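Long-range contacts in uncharacterized protein (Desulfotomaculum acetoxidans, PDB 3U4Y), which is of unknown function but folds as a seven-bladed beta-propeller related by sequence to the lactonase family: residues Thr7-Gly12 with Ala320-Asp325; Ile47-Ser52 with Pro93-Ala98; Thr152-Lys157 with Leu164-Gln169. One frame throughout, in Å; residues are numbered along the deposited sequence.

Contact 1: residues Thr7-Gly12 with Ala320-Asp325; sequences TTSNFG and AICHPD
The two chain ends meet edge to edge here, and 253 Å² of surface is buried between Thr7-Gly12 and Ala320-Asp325. Backbone pairing sets the register. Gly12 and Ile321 form an antiparallel, non-hydrogen-bonded pair with their CA atoms 4.1 Å apart, and the Ile321 side chain stands on the sheet face to which a side chain at Gly12 would also point. One residue on, the Cys322 N-H donates to Phe11 O over 3.1 Å, arriving nearly along the C=O axis with a C=O...N angle of 165°.

Sulfur and aromatic contacts gather round Cys322. The Phe11 bond from CA to CB points away from the other segment, but CG lies between the backbone N and the carbonyl carbon (chi1 83°), which brings the ring back over the cysteine. Cys322 CB sits above one ring face, displaced toward the rim and 4.1 Å from the ring centroid, so its C-H groups make a CH-pi contact. Its SG, anti to the backbone N, approaches the same ring obliquely and lies 3.8 Å from Phe11 CE2, a sulfur-aromatic contact. Ser9 also touches the sulfur, its CB 3.9 Å from Cys322 SG.

Covalent and polar ties fix the surroundings. Cys322 SG is in a disulfide with Cys51, while Asn10 OD1 and His323 NE2 are held by Lys282 NZ and Leu280 O respectively.

Strand 11-16 from the N-terminus and strand 319-321 from the C-terminus thus share one four-stranded blade, the "velcro" closure characteristic of beta-propellers.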
ATOM      1  N   THR A   7       7.173  -6.974 -23.915  1.00 78.75           N
ATOM      2  CA  THR A   7       7.017  -5.806 -23.051  1.00 91.70           C
ATOM      3  C   THR A   7       5.557  -5.341 -22.954  1.00 95.15           C
ATOM      4  O   THR A   7       5.105  -4.493 -23.730  1.00 89.19           O
ATOM      5  CB  THR A   7       7.918  -4.664 -23.520  1.00 91.87           C
ATOM      6  N   THR A   8       4.831  -5.909 -21.993  1.00 96.21           N
ATOM      7  CA  THR A   8       3.439  -5.541 -21.748  1.00 92.30           C
ATOM      8  C   THR A   8       3.277  -4.825 -20.414  1.00 82.04           C
ATOM      9  O   THR A   8       3.981  -5.113 -19.449  1.00 71.57           O
ATOM     10  CB  THR A   8       2.519  -6.767 -21.730  1.00 93.08           C
ATOM     11  OG1 THR A   8       1.944  -6.916 -20.421  1.00 79.42           O
ATOM     12  CG2 THR A   8       3.310  -8.025 -22.109  1.00 98.04           C
ATOM     13  N   SER A   9       2.337  -3.890 -20.372  1.00 81.03           N
ATOM     14  CA  SER A   9       2.110  -3.106 -19.176  1.00 74.42           C
ATOM     15  C   SER A   9       0.715  -3.366 -18.641  1.00 76.77           C
ATOM     16  O   SER A   9       0.169  -2.581 -17.865  1.00 86.88           O
ATOM     17  CB  SER A   9       2.325  -1.630 -19.463  1.00 67.10           C
ATOM     18  OG  SER A   9       3.702  -1.380 -19.670  1.00 62.83           O
ATOM     19  N   ASN A  10       0.150  -4.490 -19.053  1.00 64.78           N
ATOM     20  CA  ASN A  10      -1.138  -4.906 -18.542  1.00 59.51           C
ATOM     21  C   ASN A  10      -1.004  -6.108 -17.627  1.00 53.51           C
ATOM     22  O   ASN A  10      -1.339  -7.238 -17.984  1.00 53.67           O
ATOM     23  CB  ASN A  10      -2.102  -5.143 -19.692  1.00 59.11           C
ATOM     24  CG  ASN A  10      -2.489  -3.859 -20.368  1.00 57.09           C
ATOM     25  OD1 ASN A  10      -1.691  -3.270 -21.097  1.00 61.94           O
ATOM     26  ND2 ASN A  10      -3.705  -3.385 -20.099  1.00 50.07           N
ATOM     27  N   PHE A  11      -0.505  -5.836 -16.432  1.00 48.34           N
ATOM     28  CA  PHE A  11      -0.147  -6.889 -15.505  1.00 43.14           C
ATOM     29  C   PHE A  11      -0.026  -6.356 -14.087  1.00 39.06           C
ATOM     30  O   PHE A  11       0.089  -5.151 -13.860  1.00 42.52           O
ATOM     31  CB  PHE A  11       1.190  -7.506 -15.923  1.00 39.96           C
ATOM     32  CG  PHE A  11       2.397  -6.738 -15.445  1.00 34.21           C
ATOM     33  CD1 PHE A  11       2.899  -6.922 -14.168  1.00 35.24           C
ATOM     34  CD2 PHE A  11       3.029  -5.836 -16.272  1.00 36.30           C
ATOM     35  CE1 PHE A  11       4.011  -6.206 -13.735  1.00 39.88           C
ATOM     36  CE2 PHE A  11       4.145  -5.126 -15.835  1.00 37.66           C
ATOM     37  CZ  PHE A  11       4.635  -5.310 -14.576  1.00 30.38           C
ATOM     38  N   GLY A  12      -0.017  -7.275 -13.136  1.00 30.47           N
ATOM     39  CA  GLY A  12       0.123  -6.921 -11.741  1.00 34.81           C
ATOM     40  C   GLY A  12       0.755  -8.047 -10.948  1.00 42.20           C
ATOM     41  O   GLY A  12       0.975  -9.136 -11.462  1.00 53.65           O
ATOM     42  N   ALA A 320      -0.223  -5.058  -6.232  1.00 27.05           N
ATOM     43  CA  ALA A 320       0.178  -3.872  -6.985  1.00 30.54           C
ATOM     44  C   ALA A 320      -0.113  -4.054  -8.454  1.00 38.22           C
ATOM     45  O   ALA A 320       0.001  -5.150  -8.986  1.00 45.71           O
ATOM     46  CB  ALA A 320       1.646  -3.576  -6.794  1.00 22.13           C
ATOM     47  N   ILE A 321      -0.491  -2.975  -9.118  1.00 36.25           N
ATOM     48  CA  ILE A 321      -0.754  -3.057 -10.537  1.00 31.42           C
ATOM     49  C   ILE A 321       0.154  -2.087 -11.284  1.00 41.89           C
ATOM     50  O   ILE A 321       0.612  -1.096 -10.725  1.00 43.64           O
ATOM     51  CB  ILE A 321      -2.243  -2.830 -10.827  1.00 28.41           C
ATOM     52  CG1 ILE A 321      -3.069  -3.879 -10.081  1.00 27.02           C
ATOM     53  CG2 ILE A 321      -2.511  -2.882 -12.297  1.00 24.74           C
ATOM     54  CD1 ILE A 321      -4.414  -4.175 -10.683  1.00 25.21           C
ATOM     55  N   CYS A 322       0.449  -2.403 -12.537  1.00 57.06           N
ATOM     56  CA  CYS A 322       1.350  -1.596 -13.338  1.00 52.75           C
ATOM     57  C   CYS A 322       0.711  -0.259 -13.686  1.00 52.41           C
ATOM     58  O   CYS A 322      -0.409  -0.221 -14.202  1.00 57.11           O
ATOM     59  CB  CYS A 322       1.704  -2.341 -14.620  1.00 45.45           C
ATOM     60  SG  CYS A 322       2.951  -1.491 -15.575  1.00 67.04           S
ATOM     61  N   HIS A 323       1.414   0.834 -13.400  1.00 45.49           N
ATOM     62  CA  HIS A 323       0.901   2.172 -13.706  1.00 43.09           C
ATOM     63  C   HIS A 323       2.028   3.036 -14.213  1.00 50.91           C
ATOM     64  O   HIS A 323       2.779   3.602 -13.422  1.00 62.90           O
ATOM     65  CB  HIS A 323       0.314   2.847 -12.457  1.00 47.54           C
ATOM     66  CG  HIS A 323      -0.983   2.263 -11.993  1.00 57.40           C
ATOM     67  ND1 HIS A 323      -1.305   2.136 -10.658  1.00 50.88           N
ATOM     68  CD2 HIS A 323      -2.044   1.776 -12.679  1.00 70.49           C
ATOM     69  CE1 HIS A 323      -2.500   1.587 -10.544  1.00 54.50           C
ATOM     70  NE2 HIS A 323      -2.974   1.363 -11.757  1.00 64.95           N
ATOM     71  N   PRO A 324       2.174   3.134 -15.534  1.00 44.86           N
ATOM     72  CA  PRO A 324       3.216   4.050 -15.998  1.00 45.29           C
ATOM     73  C   PRO A 324       2.806   5.513 -15.853  1.00 70.11           C
ATOM     74  O   PRO A 324       1.618   5.857 -15.911  1.00 69.15           O
ATOM     75  CB  PRO A 324       3.397   3.670 -17.456  1.00 35.43           C
ATOM     76  CG  PRO A 324       2.175   2.891 -17.827  1.00 28.29           C
ATOM     77  CD  PRO A 324       1.636   2.279 -16.606  1.00 35.78           C
ATOM     78  N   ASP A 325       3.806   6.360 -15.633  1.00 88.15           N
ATOM     79  CA  ASP A 325       3.595   7.794 -15.501  1.00 98.45           C
ATOM     80  C   ASP A 325       4.934   8.495 -15.289  1.00 99.37           C
ATOM     81  O   ASP A 325       5.921   7.865 -14.899  1.00 96.36           O
ATOM     82  CB  ASP A 325       2.649   8.099 -14.337  1.00102.21           C
ATOM     83  CG  ASP A 325       1.798   9.336 -14.590  1.00102.31           C
ATOM     84  OD1 ASP A 325       2.298  10.470 -14.392  1.00 97.79           O
ATOM     85  OD2 ASP A 325       0.623   9.169 -14.989  1.00 98.84           O
TER

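Contact 2: residues Ile47-Ser52 with Pro93-Ala98; sequences ITSDCS and PDDQFA
The backbones of Ile47-Ser52 and Pro93-Ala98 form no beta bridge, their closest CA atoms being those of Thr48 and Asp95, 5.9 Å apart, with Asp95 in a left-handed conformation (phi 71°). A single carboxylate carries most of the contact. Asp95 CG is anti to its carbonyl carbon, which sends the group toward the opposite turn, where OD1 takes the Ser49 N-H over 2.8 Å. That bond is nearly straight (167° at the hydrogen) and uses the syn lone pair of OD1. The Thr48 side chain crosses that of Asp95 obliquely, and its OG1 adds a weak hydrogen bond to Asp95 OD1 at 3.0 Å. An Asx turn, Gln96 N to Asp94 OD1 at 2.7 Å, spans Asp95 in the same loop. An alanine in place of Asp95 would lose the OD1 that accepts from Ser49 N and Thr48 OG1, and would probably loosen the tie between the loops. These loops follow strands 42-47 and 89-91, the first of consecutive blades, which polar chemistry thus bridges. Asp50 OD1 lies 5.7 Å from Asp95 OD2; this like charge may raise the pKa of either group, while the two donors should favour the ionised form of Asp95.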
ATOM      1  N   ILE A  47       5.714  -1.404  -6.862  1.00 38.59           N
ATOM      2  CA  ILE A  47       6.146  -1.473  -8.257  1.00 35.26           C
ATOM      3  C   ILE A  47       6.661  -0.105  -8.664  1.00 33.84           C
ATOM      4  O   ILE A  47       6.376   0.896  -8.020  1.00 38.02           O
ATOM      5  CB  ILE A  47       5.012  -1.918  -9.194  1.00 30.30           C
ATOM      6  CG1 ILE A  47       5.575  -2.466 -10.488  1.00 26.49           C
ATOM      7  CG2 ILE A  47       4.093  -0.779  -9.496  1.00 54.83           C
ATOM      8  CD1 ILE A  47       4.562  -3.237 -11.267  1.00 56.28           C
ATOM      9  N   THR A  48       7.422  -0.054  -9.737  1.00 39.30           N
ATOM     10  CA  THR A  48       8.143   1.169 -10.072  1.00 46.17           C
ATOM     11  C   THR A  48       7.361   2.069 -11.089  1.00 44.63           C
ATOM     12  O   THR A  48       6.501   1.566 -11.818  1.00 56.53           O
ATOM     13  CB  THR A  48       9.634   0.780 -10.405  1.00 47.48           C
ATOM     14  OG1 THR A  48      10.516   1.361  -9.431  1.00 33.34           O
ATOM     15  CG2 THR A  48      10.068   1.082 -11.856  1.00 24.71           C
ATOM     16  N   SER A  49       7.574   3.388 -11.083  1.00 33.24           N
ATOM     17  CA  SER A  49       6.870   4.262 -12.043  1.00 43.32           C
ATOM     18  C   SER A  49       7.053   3.685 -13.418  1.00 60.45           C
ATOM     19  O   SER A  49       6.100   3.301 -14.104  1.00 57.23           O
ATOM     20  CB  SER A  49       7.492   5.649 -12.087  1.00 44.96           C
ATOM     21  OG  SER A  49       7.162   6.411 -10.950  1.00 60.77           O
ATOM     22  N   ASP A  50       8.326   3.730 -13.807  1.00 70.78           N
ATOM     23  CA  ASP A  50       8.962   2.944 -14.859  1.00 53.40           C
ATOM     24  C   ASP A  50       8.221   1.636 -15.145  1.00 43.48           C
ATOM     25  O   ASP A  50       7.998   1.300 -16.310  1.00 36.42           O
ATOM     26  CB  ASP A  50      10.406   2.693 -14.403  1.00 56.27           C
ATOM     27  CG  ASP A  50      11.235   1.983 -15.425  1.00 81.52           C
ATOM     28  OD1 ASP A  50      12.470   2.178 -15.414  1.00 89.27           O
ATOM     29  OD2 ASP A  50      10.668   1.221 -16.231  1.00 94.86           O
ATOM     30  N   CYS A  51       7.830   0.926 -14.079  1.00 44.54           N
ATOM     31  CA  CYS A  51       7.068  -0.333 -14.160  1.00 44.33           C
ATOM     32  C   CYS A  51       7.995  -1.542 -14.336  1.00 55.46           C
ATOM     33  O   CYS A  51       7.540  -2.683 -14.510  1.00 48.76           O
ATOM     34  CB  CYS A  51       6.000  -0.290 -15.268  1.00 30.41           C
ATOM     35  SG  CYS A  51       4.293  -0.254 -14.674  1.00 50.30           S
ATOM     36  N   SER A  52       9.296  -1.272 -14.245  1.00 57.98           N
ATOM     37  CA  SER A  52      10.334  -2.230 -14.597  1.00 52.91           C
ATOM     38  C   SER A  52      10.799  -3.097 -13.424  1.00 53.70           C
ATOM     39  O   SER A  52      11.212  -4.246 -13.608  1.00 54.81           O
ATOM     40  CB  SER A  52      11.526  -1.478 -15.185  1.00 53.15           C
ATOM     41  OG  SER A  52      11.960  -0.445 -14.313  1.00 52.57           O
ATOM     42  N   PRO A  93       9.112   8.747  -5.139  1.00 43.24           N
ATOM     43  CA  PRO A  93       8.441   8.989  -6.418  1.00 35.12           C
ATOM     44  C   PRO A  93       9.427   8.879  -7.586  1.00 43.57           C
ATOM     45  O   PRO A  93       9.009   8.587  -8.708  1.00 44.46           O
ATOM     46  CB  PRO A  93       7.953  10.424  -6.279  1.00 17.46           C
ATOM     47  CG  PRO A  93       8.726  11.019  -5.128  1.00 24.70           C
ATOM     48  CD  PRO A  93       9.644  10.000  -4.574  1.00 34.38           C
ATOM     49  N   ASP A  94      10.717   9.101  -7.314  1.00 39.01           N
ATOM     50  CA  ASP A  94      11.769   8.962  -8.321  1.00 33.34           C
ATOM     51  C   ASP A  94      12.269   7.528  -8.528  1.00 36.31           C
ATOM     52  O   ASP A  94      13.193   7.301  -9.290  1.00 44.83           O
ATOM     53  CB  ASP A  94      12.954   9.875  -7.996  1.00 39.69           C
ATOM     54  CG  ASP A  94      13.667   9.476  -6.723  1.00 61.04           C
ATOM     55  OD1 ASP A  94      13.499   8.315  -6.284  1.00 73.02           O
ATOM     56  OD2 ASP A  94      14.402  10.322  -6.164  1.00 61.14           O
ATOM     57  N   ASP A  95      11.684   6.567  -7.832  1.00 39.77           N
ATOM     58  CA  ASP A  95      12.026   5.170  -8.055  1.00 36.21           C
ATOM     59  C   ASP A  95      13.423   4.799  -7.543  1.00 41.01           C
ATOM     60  O   ASP A  95      13.889   3.690  -7.770  1.00 45.07           O
ATOM     61  CB  ASP A  95      11.932   4.846  -9.543  1.00 36.08           C
ATOM     62  CG  ASP A  95      10.494   4.770 -10.055  1.00 51.59           C
ATOM     63  OD1 ASP A  95       9.620   4.214  -9.359  1.00 52.01           O
ATOM     64  OD2 ASP A  95      10.243   5.250 -11.183  1.00 63.28           O
ATOM     65  N   GLN A  96      14.092   5.711  -6.850  1.00 36.20           N
ATOM     66  CA  GLN A  96      15.447   5.436  -6.387  1.00 39.51           C
ATOM     67  C   GLN A  96      15.487   4.571  -5.117  1.00 43.67           C
ATOM     68  O   GLN A  96      16.341   3.699  -4.997  1.00 48.12           O
ATOM     69  CB  GLN A  96      16.221   6.741  -6.183  1.00 50.94           C
ATOM     70  CG  GLN A  96      17.698   6.578  -5.863  1.00 61.83           C
ATOM     71  CD  GLN A  96      18.455   7.908  -5.888  1.00 69.91           C
ATOM     72  OE1 GLN A  96      17.899   8.951  -6.263  1.00 61.80           O
ATOM     73  NE2 GLN A  96      19.732   7.874  -5.493  1.00 73.88           N
ATOM     74  N   PHE A  97      14.564   4.811  -4.183  1.00 49.19           N
ATOM     75  CA  PHE A  97      14.517   4.087  -2.900  1.00 41.96           C
ATOM     76  C   PHE A  97      13.190   3.423  -2.584  1.00 40.91           C
ATOM     77  O   PHE A  97      12.132   3.874  -3.016  1.00 31.16           O
ATOM     78  CB  PHE A  97      14.812   5.018  -1.734  1.00 30.73           C
ATOM     79  CG  PHE A  97      16.142   5.658  -1.807  1.00 33.45           C
ATOM     80  CD1 PHE A  97      17.276   4.950  -1.478  1.00 36.32           C
ATOM     81  CD2 PHE A  97      16.265   6.970  -2.207  1.00 31.74           C
ATOM     82  CE1 PHE A  97      18.502   5.545  -1.547  1.00 42.40           C
ATOM     83  CE2 PHE A  97      17.493   7.573  -2.277  1.00 32.39           C
ATOM     84  CZ  PHE A  97      18.610   6.865  -1.946  1.00 41.88           C
ATOM     85  N   ALA A  98      13.269   2.359  -1.791  1.00 38.56           N
ATOM     86  CA  ALA A  98      12.096   1.673  -1.266  1.00 26.60           C
ATOM     87  C   ALA A  98      12.160   1.825   0.224  1.00 26.03           C
ATOM     88  O   ALA A  98      13.236   1.701   0.799  1.00 28.24           O
ATOM     89  CB  ALA A  98      12.130   0.208  -1.624  1.00 27.18           C
TER

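Contact 3: residues Thr152-Lys157 with Leu164-Gln169; sequences TVRRFK and LFDTGQ
A beta bulge interrupts this hairpin: Arg155 O accepts from Thr167 N in a weak bond, yet Arg155 N donates to Gln169 O, two residues further along, over 2.9 Å. Thr167 and Gly168 make up the surplus, and Gly168 has positive phi (62°). On the turn-proximal side pairing is regular, with reciprocal bonds between Lys157 and Phe165 and a non-hydrogen-bonded pair at Phe156 and Asp166.

Asp166 organises one side of the bulge. Its CG is anti to the backbone N, and OD1 takes the Gly168 N-H at 2.9 Å from above the carboxylate plane, an Asx turn. The same oxygen receives Arg154 NE over 3.1 Å through its syn lone pair, in the guanidinium plane. Arg154 NH1 completes the salt bridge with Asp166 OD2 at 3.0 Å, a weak, bent bond (129° at the hydrogen); the guanidinium and carboxylate planes are turned 52° apart. Gly168 CA lies over one guanidinium face, and the Phe156 ring runs alongside Asp166, with OD1 over its face.

Opposite, extended Arg155 lies beside Gln169, both pointing the same way; its NH1 meets Gln169 OE1 at 3.1 Å, within the guanidinium plane but above the amide carbonyl plane. Thr167 CG2 covers one face of that guanidinium, while the Thr167 hydroxyl donates to Arg155 O.

Strands 152-158 and 164-172 are the last two of their blade, with strand 142-147 flanking 152-158. Phe156 and Leu164 reach Ile124 of the preceding blade, and Arg155 NH1 forms a salt bridge with Glu209, in the loop joining strands 199-204 and 212-218 of the next.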
ATOM      1  N   THR A 152      -3.015   8.358  16.207  1.00 39.23           N
ATOM      2  CA  THR A 152      -2.305   9.527  15.756  1.00 27.79           C
ATOM      3  C   THR A 152      -1.504   9.069  14.543  1.00 28.00           C
ATOM      4  O   THR A 152      -1.256   7.876  14.397  1.00 32.81           O
ATOM      5  CB  THR A 152      -1.334   9.934  16.847  1.00 22.25           C
ATOM      6  OG1 THR A 152      -0.809  11.226  16.574  1.00 33.24           O
ATOM      7  CG2 THR A 152      -0.187   8.951  16.898  1.00 29.00           C
ATOM      8  N   VAL A 153      -1.106   9.982  13.661  1.00 24.99           N
ATOM      9  CA  VAL A 153      -0.110   9.620  12.638  1.00 29.48           C
ATOM     10  C   VAL A 153       1.174  10.417  12.843  1.00 27.41           C
ATOM     11  O   VAL A 153       1.128  11.577  13.247  1.00 20.82           O
ATOM     12  CB  VAL A 153      -0.606   9.753  11.166  1.00  7.39           C
ATOM     13  CG1 VAL A 153      -2.095   9.556  11.082  1.00 24.75           C
ATOM     14  CG2 VAL A 153      -0.241  11.074  10.615  1.00  9.29           C
ATOM     15  N   ARG A 154       2.316   9.780  12.588  1.00 26.84           N
ATOM     16  CA  ARG A 154       3.614  10.404  12.825  1.00 18.71           C
ATOM     17  C   ARG A 154       4.338  10.688  11.527  1.00 25.84           C
ATOM     18  O   ARG A 154       4.202   9.936  10.561  1.00 25.57           O
ATOM     19  CB  ARG A 154       4.471   9.510  13.696  1.00 15.54           C
ATOM     20  CG  ARG A 154       5.736  10.167  14.184  1.00 23.70           C
ATOM     21  CD  ARG A 154       6.169   9.459  15.432  1.00 32.04           C
ATOM     22  NE  ARG A 154       7.513   9.783  15.882  1.00 31.37           N
ATOM     23  CZ  ARG A 154       7.887   9.723  17.155  1.00 22.80           C
ATOM     24  NH1 ARG A 154       9.124  10.022  17.498  1.00 22.86           N
ATOM     25  NH2 ARG A 154       7.012   9.393  18.090  1.00 21.16           N
ATOM     26  N   ARG A 155       5.124  11.762  11.524  1.00 27.94           N
ATOM     27  CA  ARG A 155       5.761  12.254  10.307  1.00 31.13           C
ATOM     28  C   ARG A 155       7.260  12.014  10.235  1.00 35.99           C
ATOM     29  O   ARG A 155       8.013  12.481  11.086  1.00 37.48           O
ATOM     30  CB  ARG A 155       5.504  13.748  10.162  1.00 36.96           C
ATOM     31  CG  ARG A 155       6.630  14.444   9.467  1.00 36.87           C
ATOM     32  CD  ARG A 155       6.429  15.923   9.286  1.00 33.71           C
ATOM     33  NE  ARG A 155       7.477  16.385   8.387  1.00 44.59           N
ATOM     34  CZ  ARG A 155       8.135  17.530   8.501  1.00 33.84           C
ATOM     35  NH1 ARG A 155       7.855  18.380   9.472  1.00 19.24           N
ATOM     36  NH2 ARG A 155       9.076  17.817   7.623  1.00 37.53           N
ATOM     37  N   PHE A 156       7.696  11.321   9.188  1.00 43.96           N
ATOM     38  CA  PHE A 156       9.123  11.079   8.980  1.00 36.53           C
ATOM     39  C   PHE A 156       9.697  11.740   7.736  1.00 27.31           C
ATOM     40  O   PHE A 156       8.980  12.347   6.944  1.00 28.22           O
ATOM     41  CB  PHE A 156       9.397   9.589   8.926  1.00 30.35           C
ATOM     42  CG  PHE A 156       9.162   8.894  10.224  1.00 34.18           C
ATOM     43  CD1 PHE A 156      10.232   8.513  11.023  1.00 39.94           C
ATOM     44  CD2 PHE A 156       7.873   8.626  10.655  1.00 35.19           C
ATOM     45  CE1 PHE A 156      10.025   7.867  12.225  1.00 35.94           C
ATOM     46  CE2 PHE A 156       7.653   7.983  11.859  1.00 37.87           C
ATOM     47  CZ  PHE A 156       8.733   7.603  12.647  1.00 37.39           C
ATOM     48  N   LYS A 157      11.007  11.604   7.576  1.00 25.40           N
ATOM     49  CA  LYS A 157      11.719  12.206   6.456  1.00 32.77           C
ATOM     50  C   LYS A 157      12.649  11.225   5.754  1.00 41.38           C
ATOM     51  O   LYS A 157      13.267  10.374   6.392  1.00 50.99           O
ATOM     52  CB  LYS A 157      12.545  13.382   6.951  1.00 31.60           C
ATOM     53  CG  LYS A 157      12.227  14.671   6.251  1.00 35.34           C
ATOM     54  CD  LYS A 157      12.526  14.558   4.792  1.00 40.24           C
ATOM     55  CE  LYS A 157      13.151  15.835   4.282  1.00 47.94           C
ATOM     56  NZ  LYS A 157      13.575  15.654   2.874  1.00 51.61           N
ATOM     57  N   LEU A 164      16.990   8.251   6.614  1.00 34.55           N
ATOM     58  CA  LEU A 164      15.703   8.496   7.244  1.00 30.65           C
ATOM     59  C   LEU A 164      15.853   9.381   8.477  1.00 41.38           C
ATOM     60  O   LEU A 164      16.903   9.390   9.119  1.00 47.95           O
ATOM     61  CB  LEU A 164      15.065   7.170   7.630  1.00 31.68           C
ATOM     62  CG  LEU A 164      14.829   6.213   6.462  1.00 32.11           C
ATOM     63  CD1 LEU A 164      14.698   4.778   6.926  1.00 27.86           C
ATOM     64  CD2 LEU A 164      13.595   6.633   5.711  1.00 31.66           C
ATOM     65  N   PHE A 165      14.794  10.128   8.791  1.00 44.34           N
ATOM     66  CA  PHE A 165      14.765  11.030   9.940  1.00 33.24           C
ATOM     67  C   PHE A 165      13.423  10.952  10.654  1.00 34.95           C
ATOM     68  O   PHE A 165      12.379  10.709  10.044  1.00 25.81           O
ATOM     69  CB  PHE A 165      15.014  12.476   9.517  1.00 30.34           C
ATOM     70  CG  PHE A 165      16.347  12.698   8.856  1.00 52.19           C
ATOM     71  CD1 PHE A 165      17.424  13.197   9.582  1.00 61.01           C
ATOM     72  CD2 PHE A 165      16.526  12.416   7.507  1.00 57.99           C
ATOM     73  CE1 PHE A 165      18.657  13.409   8.977  1.00 59.97           C
ATOM     74  CE2 PHE A 165      17.757  12.623   6.894  1.00 61.72           C
ATOM     75  CZ  PHE A 165      18.822  13.120   7.632  1.00 62.77           C
ATOM     76  N   ASP A 166      13.463  11.167  11.961  1.00 45.01           N
ATOM     77  CA  ASP A 166      12.262  11.198  12.771  1.00 37.72           C
ATOM     78  C   ASP A 166      11.998  12.625  13.218  1.00 40.91           C
ATOM     79  O   ASP A 166      12.792  13.206  13.958  1.00 41.66           O
ATOM     80  CB  ASP A 166      12.433  10.306  13.993  1.00 37.65           C
ATOM     81  CG  ASP A 166      11.113   9.963  14.658  1.00 46.74           C
ATOM     82  OD1 ASP A 166      10.108  10.664  14.387  1.00 45.90           O
ATOM     83  OD2 ASP A 166      11.085   8.988  15.448  1.00 47.04           O
ATOM     84  N   THR A 167      10.884  13.196  12.772  1.00 41.25           N
ATOM     85  CA  THR A 167      10.501  14.537  13.207  1.00 36.39           C
ATOM     86  C   THR A 167       9.787  14.508  14.556  1.00 30.79           C
ATOM     87  O   THR A 167       9.787  15.499  15.278  1.00 41.86           O
ATOM     88  CB  THR A 167       9.622  15.235  12.164  1.00 37.32           C
ATOM     89  OG1 THR A 167       8.318  14.643  12.167  1.00 45.55           O
ATOM     90  CG2 THR A 167      10.227  15.071  10.788  1.00 28.39           C
ATOM     91  N   GLY A 168       9.195  13.363  14.889  1.00 20.59           N
ATOM     92  CA  GLY A 168       8.452  13.204  16.122  1.00 26.27           C
ATOM     93  C   GLY A 168       7.261  14.135  16.206  1.00 39.14           C
ATOM     94  O   GLY A 168       6.867  14.559  17.289  1.00 48.61           O
ATOM     95  N   GLN A 169       6.712  14.492  15.053  1.00 36.82           N
ATOM     96  CA  GLN A 169       5.481  15.252  15.023  1.00 31.94           C
ATOM     97  C   GLN A 169       4.384  14.248  14.764  1.00 36.64           C
ATOM     98  O   GLN A 169       4.480  13.463  13.823  1.00 46.88           O
ATOM     99  CB  GLN A 169       5.516  16.320  13.924  1.00 28.84           C
ATOM    100  CG  GLN A 169       6.562  17.421  14.154  1.00 29.84           C
ATOM    101  CD  GLN A 169       6.554  18.540  13.100  1.00 32.44           C
ATOM    102  OE1 GLN A 169       6.050  18.382  11.980  1.00 32.98           O
ATOM    103  NE2 GLN A 169       7.128  19.682  13.467  1.00 33.97           N
TER

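Overall arrangement
Contacts 1 and 2 have centres 12 Å apart and are joined by the disulfide, Cys322 SG to Cys51 SG 2.0 Å. Phe11 CE1 also packs on Ile47 CD1 at 3.9 Å. The blade closed by contact 1 is therefore fastened to the next blade, which contact 2 links onward to a third. Contact 3 has its centre 31 Å from that of contact 1, on the opposite side of the chain's centre, and 22 Å from that of contact 2, though nearest atoms there are about 7 Å apart. Both later contacts nest within the chain closed by contact 1. A TRS molecule, probably from crystallisation, lies about 4 Å from the Gln169 side chain; no active site is established.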